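Local coordinates for protein profilin-2 (Mus musculus, PDB 2V8F) that binds actin and proline-rich segments such as the FH1 domain of the formin mDia1, and so probably helps deliver actin to growing filaments, at residues 57-61 / 73-77; 23-29 / 48-52. Where two conformers were deposited one is given. Residue numbers count along the deposited sequence, not the author numbering.

Contact 1: residues 57-61 / 73-77. With NA (sodium ion), chain E.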
ATOM      1  N   GLU A  57      17.941   1.392 -28.456  1.00 18.47           N
ATOM      2  CA  GLU A  57      17.964   2.674 -29.158  1.00 19.31           C
ATOM      3  C   GLU A  57      16.593   3.154 -29.593  1.00 17.94           C
ATOM      4  O   GLU A  57      16.251   4.337 -29.531  1.00 19.06           O
ATOM      5  CB  GLU A  57      18.913   2.553 -30.370  1.00 21.43           C
ATOM      6  CG  GLU A  57      20.360   2.407 -29.969  1.00 22.79           C
ATOM      7  CD  GLU A  57      20.915   3.598 -29.224  1.00 24.33           C
ATOM      8  OE1 GLU A  57      20.489   4.729 -29.513  1.00 25.30           O
ATOM      9  OE2 GLU A  57      21.796   3.369 -28.344  1.00 29.18           O
ATOM     10  N   GLY A  58      15.761   2.248 -30.099  1.00 18.66           N
ATOM     11  CA  GLY A  58      14.497   2.626 -30.680  1.00 20.33           C
ATOM     12  C   GLY A  58      13.603   3.432 -29.764  1.00 19.33           C
ATOM     13  O   GLY A  58      12.941   4.367 -30.232  1.00 21.46           O
ATOM     14  N   PHE A  59      13.570   3.039 -28.491  1.00 18.66           N
ATOM     15  CA  PHE A  59      12.659   3.745 -27.593  1.00 20.15           C
ATOM     16  C   PHE A  59      13.093   5.188 -27.392  1.00 19.26           C
ATOM     17  O   PHE A  59      12.252   5.961 -26.922  1.00 19.41           O
ATOM     18  CB  PHE A  59      12.423   2.948 -26.310  1.00 18.35           C
ATOM     19  CG  PHE A  59      13.629   2.391 -25.591  1.00 16.75           C
ATOM     20  CD1 PHE A  59      14.797   3.093 -25.335  1.00 17.32           C
ATOM     21  CD2 PHE A  59      13.583   1.080 -25.117  1.00 16.96           C
ATOM     22  CE1 PHE A  59      15.853   2.528 -24.646  1.00 16.45           C
ATOM     23  CE2 PHE A  59      14.629   0.526 -24.448  1.00 16.03           C
ATOM     24  CZ  PHE A  59      15.797   1.227 -24.195  1.00 15.23           C
ATOM     25  N   PHE A  60      14.303   5.589 -27.761  1.00 19.00           N
ATOM     26  CA  PHE A  60      14.686   6.984 -27.593  1.00 20.42           C
ATOM     27  C   PHE A  60      14.042   7.798 -28.702  1.00 21.35           C
ATOM     28  O   PHE A  60      13.711   8.969 -28.560  1.00 24.27           O
ATOM     29  CB  PHE A  60      16.208   7.135 -27.614  1.00 20.42           C
ATOM     30  CG  PHE A  60      16.843   6.826 -26.267  1.00 17.57           C
ATOM     31  CD1 PHE A  60      16.665   7.676 -25.189  1.00 20.59           C
ATOM     32  CD2 PHE A  60      17.560   5.646 -26.087  1.00 21.08           C
ATOM     33  CE1 PHE A  60      17.241   7.405 -23.961  1.00 21.15           C
ATOM     34  CE2 PHE A  60      18.195   5.378 -24.883  1.00 20.98           C
ATOM     35  CZ  PHE A  60      17.984   6.238 -23.812  1.00 20.92           C
ATOM     36  N   THR A  61      13.864   7.112 -29.835  1.00 20.48           N
ATOM     37  CA  THR A  61      13.302   7.728 -31.010  1.00 22.98           C
ATOM     38  C   THR A  61      11.786   7.665 -31.067  1.00 21.77           C
ATOM     39  O   THR A  61      10.999   8.510 -31.529  1.00 24.62           O
ATOM     40  CB  THR A  61      13.927   6.976 -32.241  1.00 23.67           C
ATOM     41  OG1 THR A  61      15.342   6.969 -32.086  1.00 28.14           O
ATOM     42  CG2 THR A  61      13.471   7.738 -33.404  1.00 25.46           C
ATOM     43  N   VAL A  73      11.783   7.783 -22.644  1.00 17.42           N
ATOM     44  CA  VAL A  73      12.917   7.200 -21.941  1.00 16.46           C
ATOM     45  C   VAL A  73      13.934   8.302 -21.634  1.00 16.26           C
ATOM     46  O   VAL A  73      14.410   9.011 -22.513  1.00 19.61           O
ATOM     47  CB  VAL A  73      13.597   6.049 -22.700  1.00 18.16           C
ATOM     48  CG1 VAL A  73      14.783   5.533 -21.916  1.00 18.74           C
ATOM     49  CG2 VAL A  73      12.557   4.976 -22.939  1.00 19.76           C
ATOM     50  N   ILE A  74      14.213   8.456 -20.362  1.00 16.27           N
ATOM     51  CA  ILE A  74      15.134   9.475 -19.888  1.00 18.31           C
ATOM     52  C   ILE A  74      16.560   8.960 -19.710  1.00 20.07           C
ATOM     53  O   ILE A  74      17.438   9.746 -20.019  1.00 23.01           O
ATOM     54  CB  ILE A  74      14.598  10.048 -18.551  1.00 20.21           C
ATOM     55  CG1 ILE A  74      13.115  10.413 -18.751  1.00 20.82           C
ATOM     56  CG2 ILE A  74      15.400  11.208 -18.021  1.00 22.05           C
ATOM     57  CD1 ILE A  74      12.845  11.377 -19.878  1.00 22.09           C
ATOM     58  N   ARG A  75      16.698   7.746 -19.229  1.00 17.70           N
ATOM     59  CA  ARG A  75      18.023   7.138 -19.056  1.00 18.96           C
ATOM     60  C   ARG A  75      17.832   5.635 -19.113  1.00 18.41           C
ATOM     61  O   ARG A  75      16.874   5.140 -18.499  1.00 18.33           O
ATOM     62  CB  ARG A  75      18.647   7.562 -17.751  0.54 21.01           C
ATOM     63  CG  ARG A  75      20.122   7.392 -17.486  0.54 21.59           C
ATOM     64  CD  ARG A  75      20.635   8.095 -16.236  0.54 24.30           C
ATOM     65  NE  ARG A  75      19.890   7.737 -15.040  0.54 25.05           N
ATOM     66  CZ  ARG A  75      20.127   7.958 -13.771  0.54 26.30           C
ATOM     67  NH1 ARG A  75      21.234   8.633 -13.463  0.54 28.80           N
ATOM     68  NH2 ARG A  75      19.308   7.542 -12.801  0.54 24.47           N
ATOM     69  N   ASP A  76      18.713   4.975 -19.828  1.00 17.44           N
ATOM     70  CA  ASP A  76      18.691   3.524 -19.919  1.00 15.79           C
ATOM     71  C   ASP A  76      19.975   2.926 -19.344  1.00 15.30           C
ATOM     72  O   ASP A  76      21.003   3.060 -20.026  1.00 18.50           O
ATOM     73  CB  ASP A  76      18.533   3.024 -21.354  1.00 16.68           C
ATOM     74  CG  ASP A  76      18.597   1.503 -21.422  1.00 17.37           C
ATOM     75  OD1 ASP A  76      18.197   0.897 -20.425  1.00 16.96           O
ATOM     76  OD2 ASP A  76      19.114   1.012 -22.460  1.00 16.69           O
ATOM     77  N   SER A  77      19.912   2.326 -18.198  1.00 15.75           N
ATOM     78  CA  SER A  77      21.008   1.583 -17.573  1.00 17.24           C
ATOM     79  C   SER A  77      20.563   0.159 -17.269  1.00 15.47           C
ATOM     80  O   SER A  77      21.064  -0.463 -16.319  1.00 15.70           O
ATOM     81  CB  SER A  77      21.527   2.288 -16.322  1.00 18.00           C
ATOM     82  OG  SER A  77      22.056   3.567 -16.621  1.00 24.43           O
TER
HETATM   83 NA    NA E1141      20.822   6.238 -21.242  1.00 31.27          NA
HETATM   84  O   HOH W   1      11.831   8.348 -25.461  1.00 23.26           O
HETATM   85  O   HOH W   2      22.977   5.727 -19.266  1.00 50.75           O

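Contact 2: residues 23-29 / 48-52. With SO4 (sulfate ion), chain F.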
ATOM      1  N   VAL A  23       6.593  -7.084 -12.241  1.00  8.15           N
ATOM      2  CA  VAL A  23       6.268  -7.545 -13.581  1.00  7.64           C
ATOM      3  C   VAL A  23       7.298  -8.571 -14.037  1.00  8.37           C
ATOM      4  O   VAL A  23       8.485  -8.230 -14.117  1.00  9.72           O
ATOM      5  CB  VAL A  23       6.172  -6.344 -14.547  1.00  8.10           C
ATOM      6  CG1 VAL A  23       5.850  -6.813 -15.957  1.00 10.23           C
ATOM      7  CG2 VAL A  23       5.214  -5.286 -14.061  1.00  9.73           C
ATOM      8  N   GLY A  24       6.902  -9.803 -14.363  1.00  8.83           N
ATOM      9  CA  GLY A  24       7.832 -10.747 -14.899  1.00  8.52           C
ATOM     10  C   GLY A  24       8.266 -10.307 -16.311  1.00  8.34           C
ATOM     11  O   GLY A  24       7.477  -9.743 -17.046  1.00  9.76           O
ATOM     12  N   TYR A  25       9.508 -10.686 -16.656  1.00  8.73           N
ATOM     13  CA  TYR A  25       9.941 -10.367 -18.015  1.00  9.63           C
ATOM     14  C   TYR A  25      10.513 -11.577 -18.761  1.00  9.97           C
ATOM     15  O   TYR A  25      11.010 -11.401 -19.882  1.00 10.60           O
ATOM     16  CB  TYR A  25      10.943  -9.272 -18.064  1.00 10.59           C
ATOM     17  CG  TYR A  25      12.311  -9.463 -17.521  1.00  9.25           C
ATOM     18  CD1 TYR A  25      12.594  -9.333 -16.175  1.00  9.97           C
ATOM     19  CD2 TYR A  25      13.382  -9.733 -18.371  1.00 10.61           C
ATOM     20  CE1 TYR A  25      13.880  -9.492 -15.701  1.00  9.90           C
ATOM     21  CE2 TYR A  25      14.645  -9.872 -17.856  1.00 10.24           C
ATOM     22  CZ  TYR A  25      14.924  -9.774 -16.512  1.00  9.75           C
ATOM     23  OH  TYR A  25      16.229  -9.900 -16.056  1.00 10.99           O
ATOM     24  N   CYS A  26      10.448 -12.754 -18.162  1.00  8.41           N
ATOM     25  CA  CYS A  26      11.025 -13.968 -18.739  1.00  9.45           C
ATOM     26  C   CYS A  26       9.925 -14.877 -19.287  1.00  8.91           C
ATOM     27  O   CYS A  26       9.314 -14.552 -20.322  1.00 11.99           O
ATOM     28  CB  CYS A  26      11.992 -14.621 -17.764  1.00 10.87           C
ATOM     29  SG  CYS A  26      13.408 -13.617 -17.316  1.00 12.02           S
ATOM     30  N   ASP A  27       9.642 -16.010 -18.650  1.00  9.69           N
ATOM     31  CA  ASP A  27       8.564 -16.882 -19.120  1.00 10.79           C
ATOM     32  C   ASP A  27       7.215 -16.316 -18.682  1.00 10.22           C
ATOM     33  O   ASP A  27       6.298 -16.278 -19.491  1.00 12.39           O
ATOM     34  CB  ASP A  27       8.771 -18.285 -18.588  1.00 11.82           C
ATOM     35  CG  ASP A  27       9.841 -19.093 -19.263  1.00 13.37           C
ATOM     36  OD1 ASP A  27      10.457 -18.578 -20.218  1.00 14.20           O
ATOM     37  OD2 ASP A  27      10.034 -20.257 -18.816  1.00 15.32           O
ATOM     38  N   ALA A  28       7.102 -15.923 -17.429  1.00  9.94           N
ATOM     39  CA  ALA A  28       5.859 -15.377 -16.856  1.00  9.87           C
ATOM     40  C   ALA A  28       5.873 -13.875 -17.146  1.00  9.05           C
ATOM     41  O   ALA A  28       5.904 -13.063 -16.240  1.00  8.98           O
ATOM     42  CB  ALA A  28       5.749 -15.725 -15.390  1.00 10.97           C
ATOM     43  N   LYS A  29       5.873 -13.555 -18.420  1.00 10.29           N
ATOM     44  CA  LYS A  29       6.114 -12.224 -18.945  1.00  9.82           C
ATOM     45  C   LYS A  29       4.778 -11.449 -18.973  1.00  8.94           C
ATOM     46  O   LYS A  29       4.103 -11.340 -19.979  1.00 10.91           O
ATOM     47  CB  LYS A  29       6.742 -12.289 -20.331  1.00 10.20           C
ATOM     48  CG  LYS A  29       7.085 -10.944 -20.924  1.00 11.88           C
ATOM     49  CD  LYS A  29       7.488 -11.055 -22.374  1.00 17.89           C
ATOM     50  CE  LYS A  29       8.554 -12.074 -22.679  1.00 23.41           C
ATOM     51  NZ  LYS A  29       8.648 -12.055 -24.188  1.00 25.89           N
ATOM     52  N   ILE A  48       6.516  -5.001 -22.171  1.00 11.29           N
ATOM     53  CA  ILE A  48       7.647  -5.570 -21.451  1.00 10.93           C
ATOM     54  C   ILE A  48       8.829  -5.868 -22.378  1.00 11.96           C
ATOM     55  O   ILE A  48       9.987  -5.538 -22.065  1.00 12.23           O
ATOM     56  CB  ILE A  48       7.211  -6.834 -20.680  1.00 11.06           C
ATOM     57  CG1 ILE A  48       6.143  -6.507 -19.612  1.00 10.94           C
ATOM     58  CG2 ILE A  48       8.387  -7.524 -20.034  1.00 11.89           C
ATOM     59  CD1 ILE A  48       5.344  -7.712 -19.176  1.00 11.49           C
ATOM     60  N   ASP A  49       8.567  -6.489 -23.534  1.00 12.49           N
ATOM     61  CA  ASP A  49       9.609  -6.789 -24.505  1.00 13.98           C
ATOM     62  C   ASP A  49      10.335  -5.493 -24.879  1.00 14.86           C
ATOM     63  O   ASP A  49      11.553  -5.513 -25.076  1.00 14.81           O
ATOM     64  CB  ASP A  49       9.012  -7.384 -25.751  1.00 16.76           C
ATOM     65  CG  ASP A  49       8.612  -8.819 -25.709  1.00 19.86           C
ATOM     66  OD1 ASP A  49       9.178  -9.511 -24.845  1.00 21.02           O
ATOM     67  OD2 ASP A  49       7.752  -9.231 -26.555  1.00 23.94           O
ATOM     68  N   MET A  50       9.613  -4.380 -25.023  1.00 14.27           N
ATOM     69  CA  MET A  50      10.274  -3.117 -25.401  1.00 14.92           C
ATOM     70  C   MET A  50      11.218  -2.665 -24.288  1.00 14.09           C
ATOM     71  O   MET A  50      12.316  -2.194 -24.544  1.00 15.15           O
ATOM     72  CB  MET A  50       9.229  -2.092 -25.744  1.00 18.00           C
ATOM     73  CG  MET A  50       9.772  -0.741 -26.148  1.00 19.30           C
ATOM     74  SD  MET A  50      10.812  -0.837 -27.621  1.00 23.28           S
ATOM     75  CE  MET A  50       9.599  -1.455 -28.809  1.00 25.26           C
ATOM     76  N   ILE A  51      10.770  -2.783 -23.046  1.00 12.53           N
ATOM     77  CA  ILE A  51      11.611  -2.395 -21.917  1.00 13.69           C
ATOM     78  C   ILE A  51      12.872  -3.258 -21.849  1.00 12.80           C
ATOM     79  O   ILE A  51      13.944  -2.703 -21.581  1.00 13.05           O
ATOM     80  CB  ILE A  51      10.788  -2.490 -20.601  1.00 14.22           C
ATOM     81  CG1 ILE A  51       9.638  -1.463 -20.560  1.00 17.49           C
ATOM     82  CG2 ILE A  51      11.681  -2.417 -19.377  1.00 15.73           C
ATOM     83  CD1 ILE A  51      10.063  -0.093 -20.092  1.00 19.31           C
ATOM     84  N   VAL A  52      12.789  -4.549 -22.043  1.00 11.68           N
ATOM     85  CA  VAL A  52      13.926  -5.436 -21.793  1.00 11.40           C
ATOM     86  C   VAL A  52      14.690  -5.896 -23.024  1.00 13.29           C
ATOM     87  O   VAL A  52      15.652  -6.659 -22.895  1.00 14.72           O
ATOM     88  CB  VAL A  52      13.473  -6.652 -20.967  1.00 11.19           C
ATOM     89  CG1 VAL A  52      12.765  -6.241 -19.680  1.00 11.48           C
ATOM     90  CG2 VAL A  52      12.591  -7.605 -21.770  1.00 12.04           C
TER
HETATM   91  S   SO4 F1142       9.950 -17.146 -14.788  1.00 11.67           S
HETATM   92  O1  SO4 F1142       9.018 -17.245 -13.608  1.00 16.30           O
HETATM   93  O2  SO4 F1142      10.206 -18.518 -15.247  1.00 14.08           O
HETATM   94  O3  SO4 F1142      11.218 -16.533 -14.310  1.00 11.69           O
HETATM   95  O4  SO4 F1142       9.378 -16.275 -15.815  1.00 11.46           O

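Contact 1: residues 57-61 / 73-77
Val73 lies against two consecutive phenylalanines of helix 58-62. Its CG2 methyl is 3.8 Å from CD1 of Phe59, and its CG1 is 3.7 Å from CE1 of Phe60, so one beta-branched side chain, well suited to an extended strand, serves both rings. Phe59 points inward and is buried, also touching Leu64 and Met86 of the adjoining strands; the CA-to-CB bond of Phe60 points sideways to the strand, but its ring comes nearer, at the exposed margin, with CE1 3.6 Å from the Val73 carbonyl O. Asp76 meets the Phe59 ring at its edge, OD2 standing 3.7 Å from CZ, where the partly positive ring hydrogens suit a carboxylate; its main charge partner is Arg56, just before the helix. No direct hydrogen bond joins the segments, but water 1 links the Phe59 carbonyl O (2.8 Å) to the Val73 amide N (2.9 Å). Beyond, a sodium ion sits 2.8 Å from Asp76 N, an unusual neighbour for a cation. Ile74 and Arg75 both face Asp87, making a classic beta bulge. A short helix packed by its aromatic side chains on strand 69-77, reached after the short strand 64-66, is part of the profilin fold.

Contact 2: residues 23-29 / 48-52
Ile48 fills the middle of this interface, its branched side chain offering two methyl ends, CD1 and CG2, to four residues of the other segment. CD1 is 3.4 Å from CG1 of Val23, whose side chain points toward the helix near the end of strand 19-24, and 3.6 Å from the carbonyl O of Gly24. CG2 of Ile48 packs at 3.7 Å on CB of Tyr25. The same Ile48 CG2 is 3.8 Å from CG of Lys29, whose aliphatic stem thus packs on the isoleucine. One helical turn on, Val52, whose amide N bonds to Ile48 O at 3.0 Å, also points toward the other segment and sets CG1 3.8 Å from CD2 of the Tyr25 ring. Ile51 turns instead to the sheet, touching Leu110, Met86 and Ile88. This is the profilin fold, a central antiparallel sheet with helices on its faces: helix 45-52 packs on the sheet and meets the end of strand 19-24 and the turn after it. Tyr25 suits this border because its ring packs on Val52 while its OH reaches Ala106 O and Arg105. At Gly24 a side chain would run into the Ala28 carbonyl O, so the tight return of the chain needs a residue without one. Ala28 is the centre of an inverse gamma turn and also packs on the bound peptide. At the outer edge Lys29, extended at first and bent at chi3, brings NZ to 2.7 Å from OD1 of Asp49 in a hydrogen-bonded salt bridge. On the turn, a sulfate, probably from the crystallisation liquor, accepts a hydrogen bond at O4 from Ala28 N (2.8 Å).

In the fold
Contact 2 closes before contact 1 opens, so the two follow in series along the chain, their centres about 17 Å apart. Helix 45-52 of contact 2 and helix 58-62 of contact 1 are successive, and both pack on the same antiparallel sheet: the first meets the end of strand 19-24, near one margin, the second strand 69-77, near the other. The pairs touch directly where Phe59 CD2 comes within 3.6 Å of Met50 O. Leu64 and Met86 reach side chains of both helices, so the two contacts share one apolar layer. Together they join strands from distant parts of the sheet order within a single compact domain, the profilin family unit.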